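Long-range contact in glutathione S-transferase (Legionella pneumophila subsp. pneumophila str. Philadelphia 1, PDB 3NIV), which probably catalyses the glutathione-dependent isomerisation of maleylacetoacetate, as a zeta-class member of the glutathione transferase superfamily: residues Y134-E146 and N177-I191. Residues are numbered along the deposited sequence; the frame is centred on the assembly and turned at random.
Sequences YHHWLKTGFDAFE and NAHRFHFDMASYPII
Glu146 reaches across to the helix that starts after Tyr188 and shows how one carboxylate can serve a helix N-terminus: OE2 accepts from Ile190 N at 2.8 Å and OE1 from Ile191 N at 3.0 Å, each through its syn lone pair. CG lies anti to the backbone N (chi1 180°), and a bend at chi2 turns the carboxylate onto these two amides; the N-terminal end of that helix would probably favour its negative charge.

Two further polar links join the segments. His135 NE2 donates a nearly straight bond to Phe181 O, which lies in the imidazole plane just past the C-terminal end of helix 166-180; the 2.5 Å between these two atoms is unusually short, and its exact value is doubtful. Tyr188 OH donates to Asp143 OD1 at 2.7 Å, coming from above the carboxylate plane; a water joins that same oxygen to Ser187 OG. A second water connects Tyr134 OH with Asn177 ND2, which also bonds Thr12 OG1.

Aromatic contacts make up most of the remaining interface. The Tyr134 and Phe181 rings stack face to face, centroids 3.7 Å apart and planes 14° from parallel. Phe183, its CG anti to the backbone N (chi1 175°), turns a ring edge to the face of His135, while Leu138 CB sits almost centrally over the Phe183 ring. Phe142 CB presses on the Tyr188 face, 3.4 Å from the Tyr188 ring centroid, and selenomethionine Met185 lays CE over a face of the Phe142 ring, with SE placed obliquely in a Met-aromatic contact. Ala178 CB and Phe183 CE2 meet the rim of that ring, and Ile191 CD1 packs against Phe145.

Helix 127-149 thus packs along the link between helices 166-180 and 189-198, touching residues at both its ends, in the all-helical C-terminal domain of the GST fold. The first of these helices closes with a Schellman motif, His182 at C-prime; the next opens with Tyr188 as N-cap.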
loop_
_atom_site.group_PDB
_atom_site.type_symbol
_atom_site.label_atom_id
_atom_site.label_comp_id
_atom_site.label_asym_id
_atom_site.label_seq_id
_atom_site.Cartn_x
_atom_site.Cartn_y
_atom_site.Cartn_z
ATOM N N TYR A 134 3.882 16.149 -9.777
ATOM C CA TYR A 134 2.992 15.079 -10.186
ATOM C C TYR A 134 3.645 14.179 -11.233
ATOM O O TYR A 134 3.533 12.950 -11.176
ATOM C CB TYR A 134 1.702 15.675 -10.726
ATOM C CG TYR A 134 0.568 14.697 -10.796
ATOM C CD1 TYR A 134 0.621 13.607 -11.652
ATOM C CD2 TYR A 134 -0.563 14.871 -10.023
ATOM C CE1 TYR A 134 -0.423 12.708 -11.724
ATOM C CE2 TYR A 134 -1.615 13.981 -10.095
ATOM C CZ TYR A 134 -1.537 12.897 -10.942
ATOM O OH TYR A 134 -2.574 11.999 -11.005
ATOM N N HIS A 135 4.339 14.803 -12.176
ATOM C CA HIS A 135 4.999 14.084 -13.257
ATOM C C HIS A 135 6.228 13.343 -12.744
ATOM O O HIS A 135 6.624 12.301 -13.289
ATOM C CB HIS A 135 5.388 15.063 -14.374
ATOM C CG HIS A 135 4.261 15.402 -15.304
ATOM N ND1 HIS A 135 4.461 15.965 -16.548
ATOM C CD2 HIS A 135 2.922 15.231 -15.182
ATOM C CE1 HIS A 135 3.297 16.145 -17.142
ATOM N NE2 HIS A 135 2.346 15.708 -16.338
ATOM N N HIS A 136 6.831 13.887 -11.692
ATOM C CA HIS A 136 8.011 13.266 -11.098
ATOM C C HIS A 136 7.730 11.859 -10.570
ATOM O O HIS A 136 8.506 10.936 -10.792
ATOM C CB HIS A 136 8.572 14.125 -9.968
ATOM C CG HIS A 136 9.671 13.456 -9.213
ATOM N ND1 HIS A 136 10.813 12.988 -9.828
ATOM C CD2 HIS A 136 9.798 13.151 -7.900
ATOM C CE1 HIS A 136 11.598 12.429 -8.926
ATOM N NE2 HIS A 136 11.007 12.517 -7.749
ATOM N N TRP A 137 6.613 11.698 -9.873
ATOM C CA TRP A 137 6.306 10.406 -9.284
ATOM C C TRP A 137 5.780 9.473 -10.351
ATOM O O TRP A 137 5.914 8.251 -10.233
ATOM C CB TRP A 137 5.346 10.536 -8.093
ATOM C CG TRP A 137 5.857 11.504 -7.079
ATOM C CD1 TRP A 137 5.267 12.660 -6.688
ATOM C CD2 TRP A 137 7.093 11.422 -6.359
ATOM N NE1 TRP A 137 6.039 13.297 -5.764
ATOM C CE2 TRP A 137 7.169 12.565 -5.541
ATOM C CE3 TRP A 137 8.136 10.487 -6.317
ATOM C CZ2 TRP A 137 8.240 12.804 -4.689
ATOM C CZ3 TRP A 137 9.202 10.725 -5.481
ATOM C CH2 TRP A 137 9.250 11.877 -4.678
ATOM N N LEU A 138 5.203 10.040 -11.407
ATOM C CA LEU A 138 4.791 9.203 -12.531
ATOM C C LEU A 138 6.017 8.547 -13.170
ATOM O O LEU A 138 6.042 7.330 -13.364
ATOM C CB LEU A 138 3.946 9.973 -13.544
ATOM C CG LEU A 138 2.457 9.995 -13.179
ATOM C CD1 LEU A 138 1.851 8.612 -13.149
ATOM C CD2 LEU A 138 2.273 10.599 -11.832
ATOM N N LYS A 139 7.049 9.338 -13.434
ATOM C CA LYS A 139 8.255 8.814 -14.062
ATOM C C LYS A 139 8.885 7.734 -13.192
ATOM O O LYS A 139 9.225 6.654 -13.673
ATOM C CB LYS A 139 9.279 9.921 -14.333
ATOM C CG LYS A 139 10.317 9.526 -15.378
ATOM C CD LYS A 139 11.643 10.268 -15.230
ATOM C CE LYS A 139 12.774 9.481 -15.921
ATOM N NZ LYS A 139 14.149 9.788 -15.387
ATOM N N THR A 140 9.044 8.032 -11.909
ATOM C CA THR A 140 9.685 7.101 -11.001
ATOM C C THR A 140 8.918 5.789 -10.920
ATOM O O THR A 140 9.512 4.716 -10.987
ATOM C CB THR A 140 9.824 7.704 -9.602
ATOM O OG1 THR A 140 10.580 8.915 -9.696
ATOM C CG2 THR A 140 10.566 6.743 -8.690
ATOM N N GLY A 141 7.597 5.893 -10.781
ATOM C CA GLY A 141 6.724 4.740 -10.685
ATOM C C GLY A 141 6.605 3.922 -11.957
ATOM O O GLY A 141 6.578 2.695 -11.920
ATOM N N PHE A 142 6.535 4.591 -13.098
ATOM C CA PHE A 142 6.439 3.853 -14.354
ATOM C C PHE A 142 7.782 3.237 -14.760
ATOM O O PHE A 142 7.819 2.148 -15.322
ATOM C CB PHE A 142 5.842 4.723 -15.457
ATOM C CG PHE A 142 4.367 4.962 -15.297
ATOM C CD1 PHE A 142 3.546 3.975 -14.786
ATOM C CD2 PHE A 142 3.797 6.168 -15.665
ATOM C CE1 PHE A 142 2.170 4.191 -14.641
ATOM C CE2 PHE A 142 2.424 6.386 -15.523
ATOM C CZ PHE A 142 1.614 5.396 -15.011
ATOM N N ASP A 143 8.878 3.927 -14.462
ATOM C CA ASP A 143 10.195 3.352 -14.673
ATOM C C ASP A 143 10.242 2.009 -13.955
ATOM O O ASP A 143 10.542 0.976 -14.557
ATOM C CB ASP A 143 11.289 4.259 -14.110
ATOM C CG ASP A 143 11.577 5.461 -14.995
ATOM O OD1 ASP A 143 10.934 5.592 -16.057
ATOM O OD2 ASP A 143 12.453 6.280 -14.623
ATOM N N ALA A 144 9.938 2.023 -12.660
ATOM C CA ALA A 144 10.077 0.815 -11.856
ATOM C C ALA A 144 9.132 -0.263 -12.360
ATOM O O ALA A 144 9.501 -1.429 -12.476
ATOM C CB ALA A 144 9.830 1.111 -10.386
ATOM N N PHE A 145 7.911 0.136 -12.679
ATOM C CA PHE A 145 6.915 -0.818 -13.141
ATOM C C PHE A 145 7.283 -1.482 -14.479
ATOM O O PHE A 145 7.102 -2.682 -14.656
ATOM C CB PHE A 145 5.566 -0.120 -13.250
ATOM C CG PHE A 145 4.401 -1.051 -13.259
ATOM C CD1 PHE A 145 4.036 -1.715 -14.419
ATOM C CD2 PHE A 145 3.656 -1.249 -12.118
ATOM C CE1 PHE A 145 2.950 -2.573 -14.430
ATOM C CE2 PHE A 145 2.575 -2.096 -12.116
ATOM C CZ PHE A 145 2.219 -2.760 -13.283
ATOM N N GLU A 146 7.790 -0.698 -15.420
ATOM C CA GLU A 146 8.087 -1.215 -16.748
ATOM C C GLU A 146 9.314 -2.103 -16.660
ATOM O O GLU A 146 9.456 -3.087 -17.393
ATOM C CB GLU A 146 8.318 -0.077 -17.733
ATOM C CG GLU A 146 8.638 -0.540 -19.154
ATOM C CD GLU A 146 7.432 -0.572 -20.084
ATOM O OE1 GLU A 146 6.288 -0.390 -19.616
ATOM O OE2 GLU A 146 7.645 -0.780 -21.306
ATOM N N ASN A 177 -4.779 8.483 -14.821
ATOM C CA ASN A 177 -4.282 9.689 -14.161
ATOM C C ASN A 177 -3.185 10.398 -14.937
ATOM O O ASN A 177 -3.143 11.626 -14.997
ATOM C CB ASN A 177 -3.745 9.340 -12.774
ATOM C CG ASN A 177 -4.840 9.210 -11.749
ATOM O OD1 ASN A 177 -5.992 9.540 -12.018
ATOM N ND2 ASN A 177 -4.491 8.728 -10.560
ATOM N N ALA A 178 -2.285 9.609 -15.514
ATOM C CA ALA A 178 -1.137 10.142 -16.233
ATOM C C ALA A 178 -1.551 10.959 -17.474
ATOM O O ALA A 178 -1.045 12.063 -17.702
ATOM C CB ALA A 178 -0.194 9.016 -16.612
ATOM N N HIS A 179 -2.468 10.417 -18.268
ATOM C CA HIS A 179 -2.934 11.127 -19.448
ATOM C C HIS A 179 -3.678 12.378 -19.010
ATOM O O HIS A 179 -3.456 13.465 -19.532
ATOM C CB HIS A 179 -3.832 10.232 -20.310
ATOM C CG HIS A 179 -3.115 9.064 -20.916
ATOM N ND1 HIS A 179 -2.028 9.210 -21.754
ATOM C CD2 HIS A 179 -3.332 7.731 -20.814
ATOM C CE1 HIS A 179 -1.607 8.018 -22.139
ATOM N NE2 HIS A 179 -2.378 7.104 -21.576
ATOM N N ARG A 180 -4.552 12.206 -18.029
ATOM C CA ARG A 180 -5.263 13.313 -17.411
ATOM C C ARG A 180 -4.343 14.470 -16.998
ATOM O O ARG A 180 -4.741 15.630 -17.045
ATOM C CB ARG A 180 -6.035 12.809 -16.191
ATOM C CG ARG A 180 -6.691 13.907 -15.400
ATOM C CD ARG A 180 -7.578 13.351 -14.305
ATOM N NE ARG A 180 -8.496 14.365 -13.799
ATOM C CZ ARG A 180 -8.945 14.414 -12.550
ATOM N NH1 ARG A 180 -8.549 13.509 -11.661
ATOM N NH2 ARG A 180 -9.782 15.379 -12.189
ATOM N N PHE A 181 -3.123 14.160 -16.581
ATOM C CA PHE A 181 -2.172 15.202 -16.221
ATOM C C PHE A 181 -1.150 15.337 -17.320
ATOM O O PHE A 181 -0.066 15.901 -17.129
ATOM C CB PHE A 181 -1.518 14.896 -14.877
ATOM C CG PHE A 181 -2.408 15.193 -13.714
ATOM C CD1 PHE A 181 -3.440 14.328 -13.376
ATOM C CD2 PHE A 181 -2.244 16.360 -12.981
ATOM C CE1 PHE A 181 -4.291 14.608 -12.306
ATOM C CE2 PHE A 181 -3.087 16.655 -11.911
ATOM C CZ PHE A 181 -4.117 15.775 -11.572
ATOM N N HIS A 182 -1.543 14.813 -18.479
ATOM C CA HIS A 182 -0.762 14.834 -19.716
ATOM C C HIS A 182 0.728 14.542 -19.555
ATOM O O HIS A 182 1.584 15.261 -20.060
ATOM C CB HIS A 182 -1.020 16.106 -20.534
ATOM C CG HIS A 182 -1.139 17.344 -19.709
ATOM N ND1 HIS A 182 -0.066 18.166 -19.442
ATOM C CD2 HIS A 182 -2.208 17.904 -19.091
ATOM C CE1 HIS A 182 -0.467 19.178 -18.693
ATOM N NE2 HIS A 182 -1.762 19.043 -18.466
ATOM N N PHE A 183 1.016 13.461 -18.849
ATOM C CA PHE A 183 2.356 12.932 -18.782
ATOM C C PHE A 183 2.553 12.101 -20.044
ATOM O O PHE A 183 1.636 11.418 -20.486
ATOM C CB PHE A 183 2.481 12.073 -17.522
ATOM C CG PHE A 183 3.796 11.366 -17.382
ATOM C CD1 PHE A 183 4.921 12.042 -16.922
ATOM C CD2 PHE A 183 3.901 10.014 -17.672
ATOM C CE1 PHE A 183 6.135 11.378 -16.764
ATOM C CE2 PHE A 183 5.113 9.347 -17.519
ATOM C CZ PHE A 183 6.231 10.032 -17.068
ATOM N N ASP A 184 3.741 12.158 -20.630
ATOM C CA ASP A 184 3.984 11.457 -21.884
ATOM C C ASP A 184 4.469 10.044 -21.646
ATOM O O ASP A 184 5.520 9.845 -21.060
ATOM C CB ASP A 184 5.006 12.207 -22.741
ATOM C CG ASP A 184 5.281 11.505 -24.063
ATOM O OD1 ASP A 184 4.328 10.943 -24.649
ATOM O OD2 ASP A 184 6.446 11.509 -24.516
HETATM N N MSE A 185 3.713 9.075 -22.149
HETATM C CA MSE A 185 3.966 7.656 -21.889
HETATM C C MSE A 185 4.973 6.989 -22.825
HETATM O O MSE A 185 5.233 5.793 -22.703
HETATM C CB MSE A 185 2.650 6.871 -21.930
HETATM C CG MSE A 185 1.702 7.202 -20.789
HETATM SE SE MSE A 185 2.464 6.858 -19.001
HETATM C CE MSE A 185 2.438 4.902 -19.030
ATOM N N ALA A 186 5.537 7.751 -23.754
ATOM C CA ALA A 186 6.432 7.186 -24.773
ATOM C C ALA A 186 7.447 6.167 -24.232
ATOM O O ALA A 186 7.767 5.178 -24.891
ATOM C CB ALA A 186 7.150 8.304 -25.513
ATOM N N SER A 187 7.946 6.416 -23.030
ATOM C CA SER A 187 9.021 5.617 -22.453
ATOM C C SER A 187 8.581 4.215 -22.009
ATOM O O SER A 187 9.420 3.371 -21.680
ATOM C CB SER A 187 9.625 6.377 -21.269
ATOM O OG SER A 187 10.648 5.637 -20.626
ATOM N N TYR A 188 7.276 3.962 -22.031
ATOM C CA TYR A 188 6.724 2.759 -21.424
ATOM C C TYR A 188 5.882 1.902 -22.373
ATOM O O TYR A 188 4.671 1.761 -22.178
ATOM C CB TYR A 188 5.900 3.158 -20.204
ATOM C CG TYR A 188 6.625 4.151 -19.330
ATOM C CD1 TYR A 188 7.753 3.774 -18.624
ATOM C CD2 TYR A 188 6.193 5.471 -19.228
ATOM C CE1 TYR A 188 8.430 4.673 -17.832
ATOM C CE2 TYR A 188 6.859 6.378 -18.430
ATOM C CZ TYR A 188 7.979 5.970 -17.732
ATOM O OH TYR A 188 8.670 6.856 -16.946
ATOM N N PRO A 189 6.530 1.304 -23.388
ATOM C CA PRO A 189 5.857 0.544 -24.449
ATOM C C PRO A 189 5.011 -0.622 -23.929
ATOM O O PRO A 189 3.863 -0.773 -24.349
ATOM C CB PRO A 189 7.019 -0.003 -25.283
ATOM C CG PRO A 189 8.200 0.822 -24.915
ATOM C CD PRO A 189 7.996 1.285 -23.531
ATOM N N ILE A 190 5.571 -1.438 -23.037
ATOM C CA ILE A 190 4.847 -2.607 -22.548
ATOM C C ILE A 190 3.608 -2.160 -21.801
ATOM O O ILE A 190 2.524 -2.733 -21.955
ATOM C CB ILE A 190 5.691 -3.482 -21.613
ATOM C CG1 ILE A 190 7.012 -3.879 -22.269
ATOM C CG2 ILE A 190 4.905 -4.716 -21.198
ATOM C CD1 ILE A 190 7.850 -4.821 -21.403
ATOM N N ILE A 191 3.779 -1.122 -20.993
ATOM C CA ILE A 191 2.668 -0.544 -20.256
ATOM C C ILE A 191 1.617 0.029 -21.200
ATOM O O ILE A 191 0.417 -0.216 -21.042
ATOM C CB ILE A 191 3.151 0.560 -19.296
ATOM C CG1 ILE A 191 3.623 -0.078 -17.979
ATOM C CG2 ILE A 191 2.038 1.566 -19.055
ATOM C CD1 ILE A 191 4.504 0.825 -17.107
HETATM O O HOH W 1 -1.590 9.535 -9.606
HETATM O O HOH W 2 12.206 6.549 -18.217
#